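Local coordinates for protein branched-chain-amino-acid aminotransferase (Pseudomonas sp. UW4, PDB 6JIF) that probably catalyses the reversible, pyridoxal-phosphate-dependent transfer of amino groups between branched-chain amino acids and 2-oxoglutarate, at residues 193-205 / 257-269. Sequence-based numbering, arbitrary orientation.
Sequences DRAAPQGTGAAKV and TPNSPSVLPGITR. With PLP (pyridoxal-5'-phosphate), chain D.
R194 joins the two loops through its guanidinium edge. NH1 donates to S262 O at 2.8 Å, while NH2 reaches back to G201 O of its own loop along a nearly straight bond (2.8 Å, 175°), in the carbonyl plane on a lone pair. Both acceptors lie close to the guanidinium plane, which fixes the rotation of the group; PLP C2A sits over one face, 3.6 Å from R194 NE. The chain bends at chi3 (-71°) to bring the group there. With an alanine at R194, S262 O and G201 O would probably each lose a donor and the cofactor methyl its flat cover. The S262 hydroxyl, OG, is hydrogen-bonded to E239, outside the two loops. Near G201 the backbones come so close that a side chain there would strike S262 O. One water bridges P197 O and P261 O, weakly at the latter. L264 CD2 packs 3.6 Å from A203 C and P265 CD lies against A202 O, so side-chain carbons press on the backbone; the apolar pair is A202 CB and P265 CD, 4.1 Å apart. L264 CG, anti to its N (chi1 -164°), sets the isobutyl group against the pyridine ring, CG 3.6 Å from PLP C3. K204 NZ is covalently bonded to PLP C4A, and I267 N, T268 N and T268 OG1 bind the phosphate at the start of helix 267-278. This is the cofactor site of a class IV aminotransferase, with its internal aldimine and helix N-terminal phosphate cup.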
loop_
_atom_site.group_PDB
_atom_site.type_symbol
_atom_site.label_atom_id
_atom_site.label_comp_id
_atom_site.label_asym_id
_atom_site.label_seq_id
_atom_site.Cartn_x
_atom_site.Cartn_y
_atom_site.Cartn_z
ATOM N N ASP B 193 -8.595 -0.993 10.056
ATOM C CA ASP B 193 -7.507 -1.975 10.029
ATOM C C ASP B 193 -6.260 -1.460 9.304
ATOM O O ASP B 193 -6.362 -0.966 8.184
ATOM C CB ASP B 193 -7.950 -3.271 9.303
ATOM C CG ASP B 193 -9.167 -3.954 9.938
ATOM O OD1 ASP B 193 -9.162 -4.150 11.177
ATOM O OD2 ASP B 193 -10.116 -4.319 9.189
ATOM N N ARG B 194 -5.079 -1.646 9.886
ATOM C CA ARG B 194 -3.854 -1.371 9.123
ATOM C C ARG B 194 -3.531 -2.514 8.169
ATOM O O ARG B 194 -2.813 -2.303 7.174
ATOM C CB ARG B 194 -2.622 -1.123 10.021
ATOM C CG ARG B 194 -2.368 -2.223 11.064
ATOM C CD ARG B 194 -0.995 -2.071 11.771
ATOM N NE ARG B 194 0.135 -2.383 10.879
ATOM C CZ ARG B 194 0.625 -3.618 10.665
ATOM N NH1 ARG B 194 0.130 -4.687 11.298
ATOM N NH2 ARG B 194 1.683 -3.771 9.857
ATOM N N ALA B 195 -4.001 -3.721 8.465
ATOM C CA ALA B 195 -3.602 -4.845 7.619
ATOM C C ALA B 195 -4.673 -5.913 7.685
ATOM O O ALA B 195 -5.428 -6.004 8.653
ATOM C CB ALA B 195 -2.250 -5.450 8.043
ATOM N N ALA B 196 -4.695 -6.765 6.653
ATOM C CA ALA B 196 -5.662 -7.867 6.570
ATOM C C ALA B 196 -5.169 -9.061 7.388
ATOM O O ALA B 196 -3.969 -9.134 7.755
ATOM C CB ALA B 196 -5.802 -8.273 5.112
ATOM N N PRO B 197 -6.055 -10.014 7.699
ATOM C CA PRO B 197 -5.582 -11.194 8.433
ATOM C C PRO B 197 -4.478 -11.948 7.699
ATOM O O PRO B 197 -3.550 -12.416 8.354
ATOM C CB PRO B 197 -6.834 -12.049 8.615
ATOM C CG PRO B 197 -8.022 -11.046 8.493
ATOM C CD PRO B 197 -7.519 -10.024 7.488
ATOM N N GLN B 198 -4.546 -12.079 6.376
ATOM C CA GLN B 198 -3.518 -12.741 5.571
ATOM C C GLN B 198 -3.035 -11.768 4.500
ATOM O O GLN B 198 -2.997 -12.098 3.309
ATOM C CB GLN B 198 -4.039 -14.031 4.943
ATOM C CG GLN B 198 -4.407 -15.099 5.981
ATOM C CD GLN B 198 -3.205 -15.559 6.806
ATOM O OE1 GLN B 198 -2.050 -15.529 6.341
ATOM N NE2 GLN B 198 -3.475 -16.002 8.045
ATOM N N GLY B 199 -2.706 -10.558 4.950
ATOM C CA GLY B 199 -2.226 -9.506 4.092
ATOM C C GLY B 199 -0.741 -9.292 4.318
ATOM O O GLY B 199 0.030 -10.236 4.573
ATOM N N THR B 200 -0.348 -8.028 4.209
ATOM C CA THR B 200 1.058 -7.660 4.209
ATOM C C THR B 200 1.502 -7.065 5.551
ATOM O O THR B 200 2.566 -6.436 5.619
ATOM C CB THR B 200 1.338 -6.682 3.067
ATOM O OG1 THR B 200 0.468 -5.550 3.160
ATOM C CG2 THR B 200 1.126 -7.322 1.735
ATOM N N GLY B 201 0.738 -7.315 6.631
ATOM C CA GLY B 201 1.002 -6.667 7.922
ATOM C C GLY B 201 2.347 -7.026 8.560
ATOM O O GLY B 201 2.876 -6.245 9.357
ATOM N N ALA B 202 2.919 -8.190 8.210
ATOM C CA ALA B 202 4.203 -8.591 8.753
ATOM C C ALA B 202 5.374 -8.138 7.901
ATOM O O ALA B 202 6.514 -8.369 8.293
ATOM C CB ALA B 202 4.296 -10.103 8.952
ATOM N N ALA B 203 5.122 -7.472 6.791
ATOM C CA ALA B 203 6.155 -6.866 5.952
ATOM C C ALA B 203 6.150 -5.351 6.165
ATOM O O ALA B 203 5.088 -4.755 6.374
ATOM C CB ALA B 203 5.897 -7.187 4.489
ATOM N N LYS B 204 7.339 -4.721 6.124
ATOM C CA LYS B 204 7.384 -3.278 6.346
ATOM C C LYS B 204 7.236 -2.608 4.984
ATOM O O LYS B 204 8.195 -2.166 4.348
ATOM C CB LYS B 204 8.661 -2.874 7.063
ATOM C CG LYS B 204 8.493 -1.600 7.892
ATOM C CD LYS B 204 9.596 -1.505 8.892
ATOM C CE LYS B 204 9.407 -0.296 9.808
ATOM N NZ LYS B 204 8.224 -0.455 10.683
ATOM N N VAL B 205 5.975 -2.521 4.528
ATOM C CA VAL B 205 5.704 -2.043 3.181
ATOM C C VAL B 205 4.704 -0.886 3.254
ATOM O O VAL B 205 3.956 -0.725 4.235
ATOM C CB VAL B 205 5.188 -3.186 2.295
ATOM C CG1 VAL B 205 6.209 -4.332 2.225
ATOM C CG2 VAL B 205 3.783 -3.651 2.769
ATOM N N THR B 257 3.689 -9.511 24.793
ATOM C CA THR B 257 3.525 -8.781 23.537
ATOM C C THR B 257 2.738 -9.631 22.529
ATOM O O THR B 257 2.808 -10.874 22.556
ATOM C CB THR B 257 4.921 -8.338 23.023
ATOM O OG1 THR B 257 4.772 -7.417 21.934
ATOM C CG2 THR B 257 5.761 -9.555 22.583
ATOM N N PRO B 258 1.934 -8.991 21.659
ATOM C CA PRO B 258 1.112 -9.756 20.707
ATOM C C PRO B 258 1.904 -10.595 19.730
ATOM O O PRO B 258 2.999 -10.234 19.307
ATOM C CB PRO B 258 0.327 -8.662 19.943
ATOM C CG PRO B 258 0.174 -7.522 21.003
ATOM C CD PRO B 258 1.561 -7.567 21.675
ATOM N N ASN B 259 1.300 -11.725 19.359
ATOM C CA ASN B 259 1.851 -12.634 18.363
ATOM C C ASN B 259 0.713 -12.970 17.416
ATOM O O ASN B 259 -0.335 -13.441 17.862
ATOM C CB ASN B 259 2.378 -13.887 19.067
ATOM C CG ASN B 259 3.010 -14.870 18.121
ATOM O OD1 ASN B 259 3.442 -14.509 17.053
ATOM N ND2 ASN B 259 3.114 -16.103 18.550
ATOM N N SER B 260 0.874 -12.665 16.140
ATOM C CA SER B 260 -0.134 -13.046 15.152
ATOM C C SER B 260 0.487 -12.877 13.776
ATOM O O SER B 260 1.489 -12.152 13.632
ATOM C CB SER B 260 -1.389 -12.179 15.273
ATOM O OG SER B 260 -1.397 -11.133 14.318
ATOM N N PRO B 261 -0.092 -13.504 12.757
ATOM C CA PRO B 261 0.497 -13.383 11.408
ATOM C C PRO B 261 0.486 -11.962 10.847
ATOM O O PRO B 261 1.260 -11.703 9.911
ATOM C CB PRO B 261 -0.369 -14.323 10.554
ATOM C CG PRO B 261 -0.986 -15.331 11.550
ATOM C CD PRO B 261 -1.151 -14.516 12.842
ATOM N N SER B 262 -0.320 -11.035 11.403
ATOM C CA SER B 262 -0.420 -9.674 10.864
ATOM C C SER B 262 0.335 -8.625 11.678
ATOM O O SER B 262 0.446 -7.487 11.212
ATOM C CB SER B 262 -1.883 -9.267 10.701
ATOM O OG SER B 262 -2.581 -9.433 11.936
ATOM N N VAL B 263 0.921 -8.990 12.817
ATOM C CA VAL B 263 1.792 -8.076 13.572
ATOM C C VAL B 263 3.138 -7.889 12.871
ATOM O O VAL B 263 3.803 -8.847 12.465
ATOM C CB VAL B 263 1.982 -8.616 15.004
ATOM C CG1 VAL B 263 2.993 -7.789 15.812
ATOM C CG2 VAL B 263 0.661 -8.653 15.767
ATOM N N LEU B 264 3.607 -6.653 12.823
ATOM C CA LEU B 264 4.935 -6.360 12.283
ATOM C C LEU B 264 6.013 -6.797 13.269
ATOM O O LEU B 264 6.011 -6.342 14.424
ATOM C CB LEU B 264 5.043 -4.860 11.991
ATOM C CG LEU B 264 6.173 -4.339 11.089
ATOM C CD1 LEU B 264 7.478 -4.418 11.791
ATOM C CD2 LEU B 264 6.325 -5.035 9.746
ATOM N N PRO B 265 6.926 -7.689 12.889
ATOM C CA PRO B 265 7.912 -8.177 13.859
ATOM C C PRO B 265 9.019 -7.159 14.099
ATOM O O PRO B 265 9.956 -7.072 13.312
ATOM C CB PRO B 265 8.470 -9.458 13.205
ATOM C CG PRO B 265 8.057 -9.346 11.777
ATOM C CD PRO B 265 6.858 -8.519 11.673
ATOM N N GLY B 266 8.864 -6.326 15.125
ATOM C CA GLY B 266 9.773 -5.210 15.297
ATOM C C GLY B 266 11.103 -5.640 15.869
ATOM O O GLY B 266 11.188 -6.612 16.627
ATOM N N ILE B 267 12.148 -4.903 15.484
ATOM C CA ILE B 267 13.502 -5.145 16.024
ATOM C C ILE B 267 13.650 -4.594 17.453
ATOM O O ILE B 267 14.321 -5.194 18.289
ATOM C CB ILE B 267 14.531 -4.527 15.065
ATOM C CG1 ILE B 267 14.438 -5.246 13.685
ATOM C CG2 ILE B 267 15.989 -4.667 15.579
ATOM C CD1 ILE B 267 15.086 -4.441 12.577
ATOM N N THR B 268 13.009 -3.466 17.758
ATOM C CA THR B 268 13.008 -3.005 19.144
ATOM C C THR B 268 12.320 -4.020 20.022
ATOM O O THR B 268 12.845 -4.385 21.072
ATOM C CB THR B 268 12.351 -1.634 19.244
ATOM O OG1 THR B 268 12.853 -0.792 18.186
ATOM C CG2 THR B 268 12.594 -0.965 20.662
ATOM N N ARG B 269 11.178 -4.557 19.574
ATOM C CA ARG B 269 10.505 -5.592 20.349
ATOM C C ARG B 269 11.396 -6.807 20.575
ATOM O O ARG B 269 11.465 -7.350 21.682
ATOM C CB ARG B 269 9.210 -6.012 19.636
ATOM C CG ARG B 269 8.515 -7.164 20.331
ATOM C CD ARG B 269 7.323 -7.658 19.451
ATOM N NE ARG B 269 7.775 -8.621 18.457
ATOM C CZ ARG B 269 7.007 -9.157 17.509
ATOM N NH1 ARG B 269 5.719 -8.825 17.401
ATOM N NH2 ARG B 269 7.517 -10.039 16.663
HETATM N N1 PLP D . 4.878 -1.854 14.302
HETATM C C2 PLP D . 4.678 -1.410 13.030
HETATM C C2A PLP D . 3.287 -1.514 12.490
HETATM C C3 PLP D . 5.745 -0.941 12.263
HETATM O O3 PLP D . 5.529 -0.552 10.967
HETATM C C4 PLP D . 7.044 -0.878 12.831
HETATM C C4A PLP D . 8.263 -0.568 11.982
HETATM C C5 PLP D . 7.186 -1.329 14.158
HETATM C C6 PLP D . 6.113 -1.815 14.844
HETATM C C5A PLP D . 8.460 -1.268 14.941
HETATM O O4P PLP D . 9.485 -1.909 14.280
HETATM P P PLP D . 10.986 -1.587 14.711
HETATM O O1P PLP D . 11.152 -1.823 16.193
HETATM O O2P PLP D . 11.771 -2.630 13.902
HETATM O O3P PLP D . 11.365 -0.145 14.389
HETATM O O HOH W 1 -0.829 -11.687 7.725
#